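Local coordinates for protein TRAP dicarboxylate transporter, DctP subunit (Anaerococcus prevoti, PDB 4N91) that binds D-glucuronate, in both its alpha and beta forms, as a solute-binding protein that probably delivers it to a TRAP transporter, at residues I108-L114 and F324-Q329; Y121-M125 and M239-I243. All blocks are in the same frame, centred on the assembly; numbering follows the deposited sequence.

Contact 1 of 2, residues I108-L114 and F324-Q329; sequences IFNLPYL and FYDAIQ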
ATOM      1  N   ILE A 108       6.593   8.282   7.187  1.00 17.99           N
ATOM      2  CA  ILE A 108       7.511   7.328   7.813  1.00 20.29           C
ATOM      3  C   ILE A 108       7.568   5.978   7.079  1.00 16.25           C
ATOM      4  O   ILE A 108       8.659   5.448   6.816  1.00 20.44           O
ATOM      5  CB  ILE A 108       7.196   7.146   9.329  1.00 18.26           C
ATOM      6  CG1 ILE A 108       8.200   6.207   9.998  1.00 23.41           C
ATOM      7  CG2 ILE A 108       5.780   6.631   9.575  1.00 21.75           C
ATOM      8  CD1 ILE A 108       9.579   6.722  10.038  1.00 27.75           C
ATOM      9  N   PHE A 109       6.409   5.427   6.749  1.00 16.54           N
ATOM     10  CA  PHE A 109       6.382   4.093   6.119  1.00 18.59           C
ATOM     11  C   PHE A 109       6.608   4.129   4.601  1.00 25.34           C
ATOM     12  O   PHE A 109       6.597   3.084   3.953  1.00 28.57           O
ATOM     13  CB  PHE A 109       5.085   3.350   6.416  1.00 19.51           C
ATOM     14  CG  PHE A 109       4.776   3.214   7.873  1.00 17.75           C
ATOM     15  CD1 PHE A 109       5.727   2.753   8.768  1.00 21.43           C
ATOM     16  CD2 PHE A 109       3.528   3.551   8.357  1.00 19.70           C
ATOM     17  CE1 PHE A 109       5.417   2.638  10.105  1.00 20.76           C
ATOM     18  CE2 PHE A 109       3.229   3.434   9.704  1.00 24.39           C
ATOM     19  CZ  PHE A 109       4.176   2.998  10.568  1.00 22.44           C
ATOM     20  N   ASN A 110       6.801   5.313   4.041  1.00 15.93           N
ATOM     21  CA  ASN A 110       7.138   5.460   2.615  1.00 20.86           C
ATOM     22  C   ASN A 110       8.635   5.573   2.351  1.00 21.17           C
ATOM     23  O   ASN A 110       9.059   5.655   1.197  1.00 19.70           O
ATOM     24  CB  ASN A 110       6.424   6.674   2.024  1.00 21.38           C
ATOM     25  CG  ASN A 110       4.922   6.507   2.044  1.00 18.73           C
ATOM     26  OD1 ASN A 110       4.429   5.378   1.991  1.00 20.97           O
ATOM     27  ND2 ASN A 110       4.193   7.608   2.176  1.00 18.90           N
ATOM     28  N   LEU A 111       9.444   5.550   3.406  1.00 17.95           N
ATOM     29  CA  LEU A 111      10.890   5.653   3.243  1.00 19.59           C
ATOM     30  C   LEU A 111      11.432   4.409   2.538  1.00 22.55           C
ATOM     31  O   LEU A 111      11.094   3.302   2.907  1.00 17.93           O
ATOM     32  CB  LEU A 111      11.575   5.804   4.604  1.00 19.85           C
ATOM     33  CG  LEU A 111      11.257   7.095   5.365  1.00 22.45           C
ATOM     34  CD1 LEU A 111      11.913   7.085   6.751  1.00 25.49           C
ATOM     35  CD2 LEU A 111      11.718   8.289   4.552  1.00 27.05           C
ATOM     36  N   PRO A 112      12.289   4.592   1.530  1.00 19.79           N
ATOM     37  CA  PRO A 112      12.918   3.450   0.870  1.00 21.43           C
ATOM     38  C   PRO A 112      13.914   2.731   1.772  1.00 17.58           C
ATOM     39  O   PRO A 112      14.596   3.369   2.599  1.00 19.44           O
ATOM     40  CB  PRO A 112      13.667   4.085  -0.307  1.00 23.63           C
ATOM     41  CG  PRO A 112      13.147   5.472  -0.417  1.00 29.29           C
ATOM     42  CD  PRO A 112      12.696   5.871   0.932  1.00 23.05           C
ATOM     43  N   TYR A 113      13.964   1.411   1.616  1.00 16.54           N
ATOM     44  CA  TYR A 113      14.911   0.569   2.325  1.00 20.55           C
ATOM     45  C   TYR A 113      14.869   0.835   3.815  1.00 22.22           C
ATOM     46  O   TYR A 113      15.899   0.953   4.481  1.00 21.50           O
ATOM     47  CB  TYR A 113      16.305   0.763   1.742  1.00 20.92           C
ATOM     48  CG  TYR A 113      16.343   0.344   0.302  1.00 18.45           C
ATOM     49  CD1 TYR A 113      16.213  -0.991  -0.045  1.00 20.70           C
ATOM     50  CD2 TYR A 113      16.458   1.271  -0.719  1.00 15.80           C
ATOM     51  CE1 TYR A 113      16.225  -1.389  -1.365  1.00 19.56           C
ATOM     52  CE2 TYR A 113      16.475   0.889  -2.034  1.00 18.16           C
ATOM     53  CZ  TYR A 113      16.347  -0.444  -2.356  1.00 18.96           C
ATOM     54  OH  TYR A 113      16.339  -0.837  -3.684  1.00 19.73           O
ATOM     55  N   LEU A 114      13.650   0.897   4.327  1.00 18.89           N
ATOM     56  CA  LEU A 114      13.415   1.203   5.722  1.00 23.20           C
ATOM     57  C   LEU A 114      13.461  -0.064   6.544  1.00 23.85           C
ATOM     58  O   LEU A 114      14.073  -0.093   7.615  1.00 23.88           O
ATOM     59  CB  LEU A 114      12.060   1.893   5.884  1.00 19.68           C
ATOM     60  CG  LEU A 114      11.603   2.115   7.314  1.00 19.78           C
ATOM     61  CD1 LEU A 114      12.564   3.074   8.010  1.00 23.36           C
ATOM     62  CD2 LEU A 114      10.177   2.646   7.310  1.00 22.27           C
ATOM     63  N   PHE A 324       9.858   7.352  15.749  1.00 22.23           N
ATOM     64  CA  PHE A 324       9.295   6.209  15.031  1.00 22.23           C
ATOM     65  C   PHE A 324      10.399   5.457  14.296  1.00 21.17           C
ATOM     66  O   PHE A 324      10.478   4.221  14.335  1.00 22.53           O
ATOM     67  CB  PHE A 324       8.216   6.660  14.044  1.00 22.17           C
ATOM     68  CG  PHE A 324       7.038   7.299  14.714  1.00 23.73           C
ATOM     69  CD1 PHE A 324       6.024   6.525  15.254  1.00 23.37           C
ATOM     70  CD2 PHE A 324       6.962   8.672  14.836  1.00 26.56           C
ATOM     71  CE1 PHE A 324       4.941   7.111  15.870  1.00 24.40           C
ATOM     72  CE2 PHE A 324       5.891   9.265  15.466  1.00 29.82           C
ATOM     73  CZ  PHE A 324       4.886   8.483  16.000  1.00 28.68           C
ATOM     74  N   TYR A 325      11.256   6.216  13.626  1.00 22.46           N
ATOM     75  CA  TYR A 325      12.418   5.633  12.958  1.00 24.13           C
ATOM     76  C   TYR A 325      13.296   4.857  13.931  1.00 23.89           C
ATOM     77  O   TYR A 325      13.717   3.747  13.614  1.00 24.43           O
ATOM     78  CB  TYR A 325      13.215   6.731  12.275  1.00 21.58           C
ATOM     79  CG  TYR A 325      14.323   6.243  11.373  1.00 22.77           C
ATOM     80  CD1 TYR A 325      14.057   5.818  10.075  1.00 21.67           C
ATOM     81  CD2 TYR A 325      15.635   6.255  11.796  1.00 21.76           C
ATOM     82  CE1 TYR A 325      15.082   5.394   9.237  1.00 24.04           C
ATOM     83  CE2 TYR A 325      16.662   5.838  10.965  1.00 23.91           C
ATOM     84  CZ  TYR A 325      16.389   5.417   9.702  1.00 25.30           C
ATOM     85  OH  TYR A 325      17.449   5.000   8.918  1.00 27.16           O
ATOM     86  N   ASP A 326      13.551   5.426  15.121  1.00 22.19           N
ATOM     87  CA  ASP A 326      14.341   4.729  16.153  1.00 22.69           C
ATOM     88  C   ASP A 326      13.715   3.394  16.527  1.00 26.00           C
ATOM     89  O   ASP A 326      14.416   2.384  16.669  1.00 25.87           O
ATOM     90  CB  ASP A 326      14.471   5.563  17.425  1.00 25.00           C
ATOM     91  CG  ASP A 326      15.270   6.830  17.225  1.00 28.96           C
ATOM     92  OD1 ASP A 326      16.066   6.914  16.266  1.00 30.64           O
ATOM     93  OD2 ASP A 326      15.088   7.750  18.042  1.00 30.83           O
ATOM     94  N   ALA A 327      12.401   3.397  16.703  1.00 23.18           N
ATOM     95  CA  ALA A 327      11.693   2.205  17.123  1.00 26.21           C
ATOM     96  C   ALA A 327      11.761   1.151  16.031  1.00 26.56           C
ATOM     97  O   ALA A 327      11.922  -0.032  16.306  1.00 27.78           O
ATOM     98  CB  ALA A 327      10.246   2.543  17.469  1.00 24.98           C
ATOM     99  N   ILE A 328      11.638   1.590  14.784  1.00 22.42           N
ATOM    100  CA  ILE A 328      11.745   0.682  13.636  1.00 22.57           C
ATOM    101  C   ILE A 328      13.128   0.038  13.596  1.00 25.99           C
ATOM    102  O   ILE A 328      13.264  -1.163  13.325  1.00 25.04           O
ATOM    103  CB  ILE A 328      11.432   1.427  12.338  1.00 20.29           C
ATOM    104  CG1 ILE A 328       9.939   1.743  12.292  1.00 22.03           C
ATOM    105  CG2 ILE A 328      11.859   0.616  11.117  1.00 20.87           C
ATOM    106  CD1 ILE A 328       9.547   2.700  11.201  1.00 22.75           C
ATOM    107  N   GLN A 329      14.159   0.820  13.893  1.00 24.40           N
ATOM    108  CA  GLN A 329      15.504   0.263  13.916  1.00 25.47           C
ATOM    109  C   GLN A 329      15.656  -0.850  14.943  1.00 30.57           C
ATOM    110  O   GLN A 329      16.396  -1.809  14.714  1.00 29.42           O
ATOM    111  CB  GLN A 329      16.571   1.333  14.148  1.00 30.48           C
ATOM    112  CG  GLN A 329      16.636   2.374  13.030  1.00 32.32           C
ATOM    113  CD  GLN A 329      16.666   1.771  11.626  1.00 31.86           C
ATOM    114  OE1 GLN A 329      17.275   0.731  11.387  1.00 30.65           O
ATOM    115  NE2 GLN A 329      16.004   2.424  10.697  1.00 34.26           N
TER
HETATM  116  O   HOH W   1      16.294   1.533   8.094  1.00 31.27           O
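Ile-328, Leu-114 and Ile-108 carry most of this contact, in which an irregular segment, 108-114, lies against one side of helix 322-334. Ile-328 points its CA-CB bond at the loop, and its CD1 sits 3.9 Å from both Leu-114 CD2 and Ile-108 CG1, so one methyl touches two loop side chains at once; the ring of Phe-109 borders the same methyl. One helical turn earlier, Phe-324 presents its CB to Ile-108 CG1 at 4.1 Å. That i, i+4 spacing puts Phe-324 and Ile-328 on one helix face, and Tyr-325 extends it: Leu-114 CD1 comes to 3.6 Å from Tyr-325 CE1, with Leu-111 CD1 also beside the ring. In this periplasmic-binding-protein fold the C-terminal helix thus packs on the linker between helices 96-99 and 118-125, while Val-314 of helix 301-317 packs on Leu-111. No direct hydrogen bond joins the segments. At the polar margin, water 1 donates to Leu-114 O (2.8 Å) and accepts from Gln-329 NE2 (2.8 Å); Asn-332, further along the helix, hydrogen-bonds both Leu-114 O and Gln-329 OE1.

Contact 2 of 2, residues Y121-M125 and M239-I243; sequences YHHVM and MVPDI. With BDP (beta-D-glucopyranuronic acid), chain C.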
ATOM      1  N   TYR A 121       9.147  -5.621   9.302  1.00 21.97           N
ATOM      2  CA  TYR A 121       8.016  -4.864   8.808  1.00 19.71           C
ATOM      3  C   TYR A 121       6.697  -5.253   9.495  1.00 20.77           C
ATOM      4  O   TYR A 121       5.975  -4.406  10.006  1.00 18.53           O
ATOM      5  CB  TYR A 121       7.956  -5.096   7.290  1.00 19.02           C
ATOM      6  CG  TYR A 121       6.735  -4.580   6.573  1.00 16.21           C
ATOM      7  CD1 TYR A 121       6.212  -3.326   6.848  1.00 18.19           C
ATOM      8  CD2 TYR A 121       6.141  -5.336   5.577  1.00 17.19           C
ATOM      9  CE1 TYR A 121       5.097  -2.844   6.161  1.00 18.33           C
ATOM     10  CE2 TYR A 121       5.028  -4.872   4.871  1.00 17.19           C
ATOM     11  CZ  TYR A 121       4.511  -3.631   5.173  1.00 15.77           C
ATOM     12  OH  TYR A 121       3.424  -3.169   4.492  1.00 17.94           O
ATOM     13  N   HIS A 122       6.381  -6.543   9.515  1.00 21.37           N
ATOM     14  CA  HIS A 122       5.120  -6.987  10.088  1.00 20.40           C
ATOM     15  C   HIS A 122       5.051  -6.670  11.573  1.00 21.15           C
ATOM     16  O   HIS A 122       3.996  -6.286  12.088  1.00 23.37           O
ATOM     17  CB  HIS A 122       4.946  -8.483   9.881  1.00 22.27           C
ATOM     18  CG  HIS A 122       4.838  -8.868   8.446  1.00 22.39           C
ATOM     19  ND1 HIS A 122       4.876 -10.178   8.021  1.00 29.30           N
ATOM     20  CD2 HIS A 122       4.694  -8.112   7.330  1.00 21.38           C
ATOM     21  CE1 HIS A 122       4.772 -10.213   6.705  1.00 29.09           C
ATOM     22  NE2 HIS A 122       4.665  -8.975   6.262  1.00 23.46           N
ATOM     23  N   HIS A 123       6.171  -6.820  12.265  1.00 21.97           N
ATOM     24  CA  HIS A 123       6.178  -6.551  13.693  1.00 23.59           C
ATOM     25  C   HIS A 123       6.000  -5.069  13.972  1.00 22.20           C
ATOM     26  O   HIS A 123       5.336  -4.703  14.932  1.00 24.12           O
ATOM     27  CB  HIS A 123       7.454  -7.073  14.343  1.00 26.30           C
ATOM     28  CG  HIS A 123       7.403  -8.537  14.640  1.00 33.52           C
ATOM     29  ND1 HIS A 123       7.829  -9.498  13.746  1.00 37.68           N
ATOM     30  CD2 HIS A 123       6.928  -9.206  15.717  1.00 38.36           C
ATOM     31  CE1 HIS A 123       7.646 -10.696  14.275  1.00 42.42           C
ATOM     32  NE2 HIS A 123       7.098 -10.546  15.468  1.00 43.09           N
ATOM     33  N   VAL A 124       6.601  -4.230  13.131  1.00 21.23           N
ATOM     34  CA  VAL A 124       6.395  -2.794  13.224  1.00 17.21           C
ATOM     35  C   VAL A 124       4.923  -2.418  13.066  1.00 22.18           C
ATOM     36  O   VAL A 124       4.387  -1.682  13.892  1.00 22.59           O
ATOM     37  CB  VAL A 124       7.283  -2.015  12.216  1.00 19.54           C
ATOM     38  CG1 VAL A 124       6.815  -0.568  12.058  1.00 17.42           C
ATOM     39  CG2 VAL A 124       8.738  -2.053  12.681  1.00 20.73           C
HETATM   40  N   MSE A 125       4.260  -2.944  12.035  1.00 17.72           N
HETATM   41  CA  MSE A 125       2.887  -2.571  11.722  1.00 19.30           C
HETATM   42  C   MSE A 125       1.925  -3.111  12.780  1.00 17.80           C
HETATM   43  O   MSE A 125       0.816  -2.589  12.926  1.00 19.58           O
HETATM   44  CB  MSE A 125       2.497  -3.091  10.327  1.00 19.84           C
HETATM   45  CG  MSE A 125       3.328  -2.526   9.195  1.00 15.96           C
HETATM   46 SE   MSE A 125       3.458  -0.567   9.193  1.00 25.11          SE
HETATM   47  CE  MSE A 125       1.532  -0.113   9.097  1.00 16.03           C
HETATM   48  N   MSE A 239       8.516  -1.264   1.265  1.00 17.71           N
HETATM   49  CA  MSE A 239       7.454  -2.126   1.758  1.00 14.68           C
HETATM   50  C   MSE A 239       6.383  -1.184   2.268  1.00 17.77           C
HETATM   51  O   MSE A 239       6.493  -0.639   3.368  1.00 20.03           O
HETATM   52  CB  MSE A 239       7.923  -3.076   2.851  1.00 16.61           C
HETATM   53  CG  MSE A 239       9.063  -3.905   2.407  1.00 20.67           C
HETATM   54 SE   MSE A 239       9.556  -5.194   3.774  1.00 27.93          SE
HETATM   55  CE  MSE A 239       8.417  -6.686   3.139  1.00 42.52           C
ATOM     56  N   VAL A 240       5.361  -0.976   1.447  1.00 13.54           N
ATOM     57  CA  VAL A 240       4.404   0.106   1.700  1.00 13.36           C
ATOM     58  C   VAL A 240       3.088  -0.497   2.149  1.00 12.80           C
ATOM     59  O   VAL A 240       2.415  -1.196   1.382  1.00 15.81           O
ATOM     60  CB  VAL A 240       4.161   0.986   0.449  1.00 15.62           C
ATOM     61  CG1 VAL A 240       3.219   2.136   0.790  1.00 17.07           C
ATOM     62  CG2 VAL A 240       5.491   1.529  -0.106  1.00 19.90           C
ATOM     63  N   PRO A 241       2.712  -0.261   3.407  1.00 14.81           N
ATOM     64  CA  PRO A 241       1.458  -0.888   3.828  1.00 14.03           C
ATOM     65  C   PRO A 241       0.253  -0.267   3.163  1.00 13.56           C
ATOM     66  O   PRO A 241       0.242   0.938   2.900  1.00 13.95           O
ATOM     67  CB  PRO A 241       1.424  -0.633   5.344  1.00 14.76           C
ATOM     68  CG  PRO A 241       2.250   0.632   5.536  1.00 16.59           C
ATOM     69  CD  PRO A 241       3.338   0.544   4.473  1.00 17.23           C
ATOM     70  N   ASP A 242      -0.761  -1.075   2.905  1.00 12.91           N
ATOM     71  CA  ASP A 242      -2.092  -0.563   2.636  1.00 11.71           C
ATOM     72  C   ASP A 242      -2.755  -0.289   3.986  1.00 15.48           C
ATOM     73  O   ASP A 242      -2.583  -1.049   4.961  1.00 15.96           O
ATOM     74  CB  ASP A 242      -2.908  -1.568   1.814  1.00 12.73           C
ATOM     75  CG  ASP A 242      -2.508  -1.619   0.356  1.00 14.67           C
ATOM     76  OD1 ASP A 242      -2.011  -0.595  -0.191  1.00 14.61           O
ATOM     77  OD2 ASP A 242      -2.733  -2.684  -0.264  1.00 15.47           O
ATOM     78  N   ILE A 243      -3.477   0.815   4.063  1.00 12.73           N
ATOM     79  CA  ILE A 243      -4.099   1.240   5.310  1.00 13.77           C
ATOM     80  C   ILE A 243      -5.609   1.230   5.155  1.00 16.48           C
ATOM     81  O   ILE A 243      -6.148   1.743   4.168  1.00 14.50           O
ATOM     82  CB  ILE A 243      -3.661   2.666   5.691  1.00 15.19           C
ATOM     83  CG1 ILE A 243      -2.132   2.782   5.672  1.00 15.85           C
ATOM     84  CG2 ILE A 243      -4.234   3.056   7.050  1.00 14.31           C
ATOM     85  CD1 ILE A 243      -1.400   1.939   6.712  1.00 16.97           C
TER
HETATM   86  C1  BDP C 402      -0.779  -1.950  -4.639  0.66 11.04           C
HETATM   87  C2  BDP C 402      -1.434  -1.480  -3.423  0.66 10.84           C
HETATM   88  C3  BDP C 402      -2.568  -0.558  -3.766  0.66 11.12           C
HETATM   89  C4  BDP C 402      -2.112   0.570  -4.516  0.66 11.11           C
HETATM   90  C5  BDP C 402      -1.392   0.099  -5.719  0.66  9.51           C
HETATM   91  C6  BDP C 402      -0.734   1.267  -6.497  0.66 11.29           C
HETATM   92  O2  BDP C 402      -2.105  -2.712  -2.944  0.66 10.60           O
HETATM   93  O3  BDP C 402      -3.244  -0.122  -2.540  0.66 12.27           O
HETATM   94  O4  BDP C 402      -3.071   1.437  -4.846  0.66 12.65           O
HETATM   95  O5  BDP C 402      -0.296  -0.809  -5.349  0.66 12.23           O
HETATM   96  O6A BDP C 402      -1.514   2.180  -6.846  0.66 12.50           O
HETATM   97  O1  BDP C 402       0.454  -2.592  -4.225  0.66 11.71           O
HETATM   98  O6B BDP C 402       0.436   1.131  -6.919  0.66 13.00           O
HETATM   99  O   HOH W   2       3.316  -3.878   1.888  1.00 13.73           O
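The hydroxyl of Tyr-121 presses on a proline: its OH lies 3.1 Å from Pro-241 CA and 3.2 Å from Pro-241 N, yet that imide nitrogen carries no hydrogen and is a poor acceptor, so this is close packing and not a hydrogen bond. The hydroxyl meets water 2 instead, at 2.7 Å from Tyr-121 OH, and that water makes a weak hydrogen bond to Val-240 O. Tyr-121 is the most heavily covered residue here. Met-239, a selenomethionine, lays its CB over the ring face in a CH-pi contact, 3.9 Å from the centroid, and its SE stands obliquely at 4.6 Å from that centroid, a Met-aromatic contact. One turn on, selenomethionine Met-125 brings CE to 3.7 Å from Pro-241 CG. Past the proline, strand 242-247 begins, and Asp-242 places OD1 2.7 Å from O3 of the bound beta-D-glucuronate. Packing on the helix side is thus mostly apolar and aromatic, with water 2 as its polar element, while Asp-242, its CA-CB bond pointing away from the helix, meets the sugar.

Overall arrangement
From the N terminus, the chain reaches 108-114 after helix 96-99, then enters helix 118-125, which supplies 121-125. It runs on through both larger sheets before 239-243 returns to that helix, closing contact 2 over 113 intervening residues. Contact 1 closes only when helix 322-334 comes back to 108-114, spanning 209 residues, so the loop of contact 2 lies wholly within that of contact 1. Their centres are 10 Å apart and they touch: Phe-109 CB meets Pro-241 CD at 3.8 Å, and Ile-328 CG1 meets Val-124 CG1 at 3.9 Å. Together they join the C-terminal helix, helix 118-125 and the five-stranded sheet, whose strand 242-247 brings Asp-242 to the glucuronate pocket.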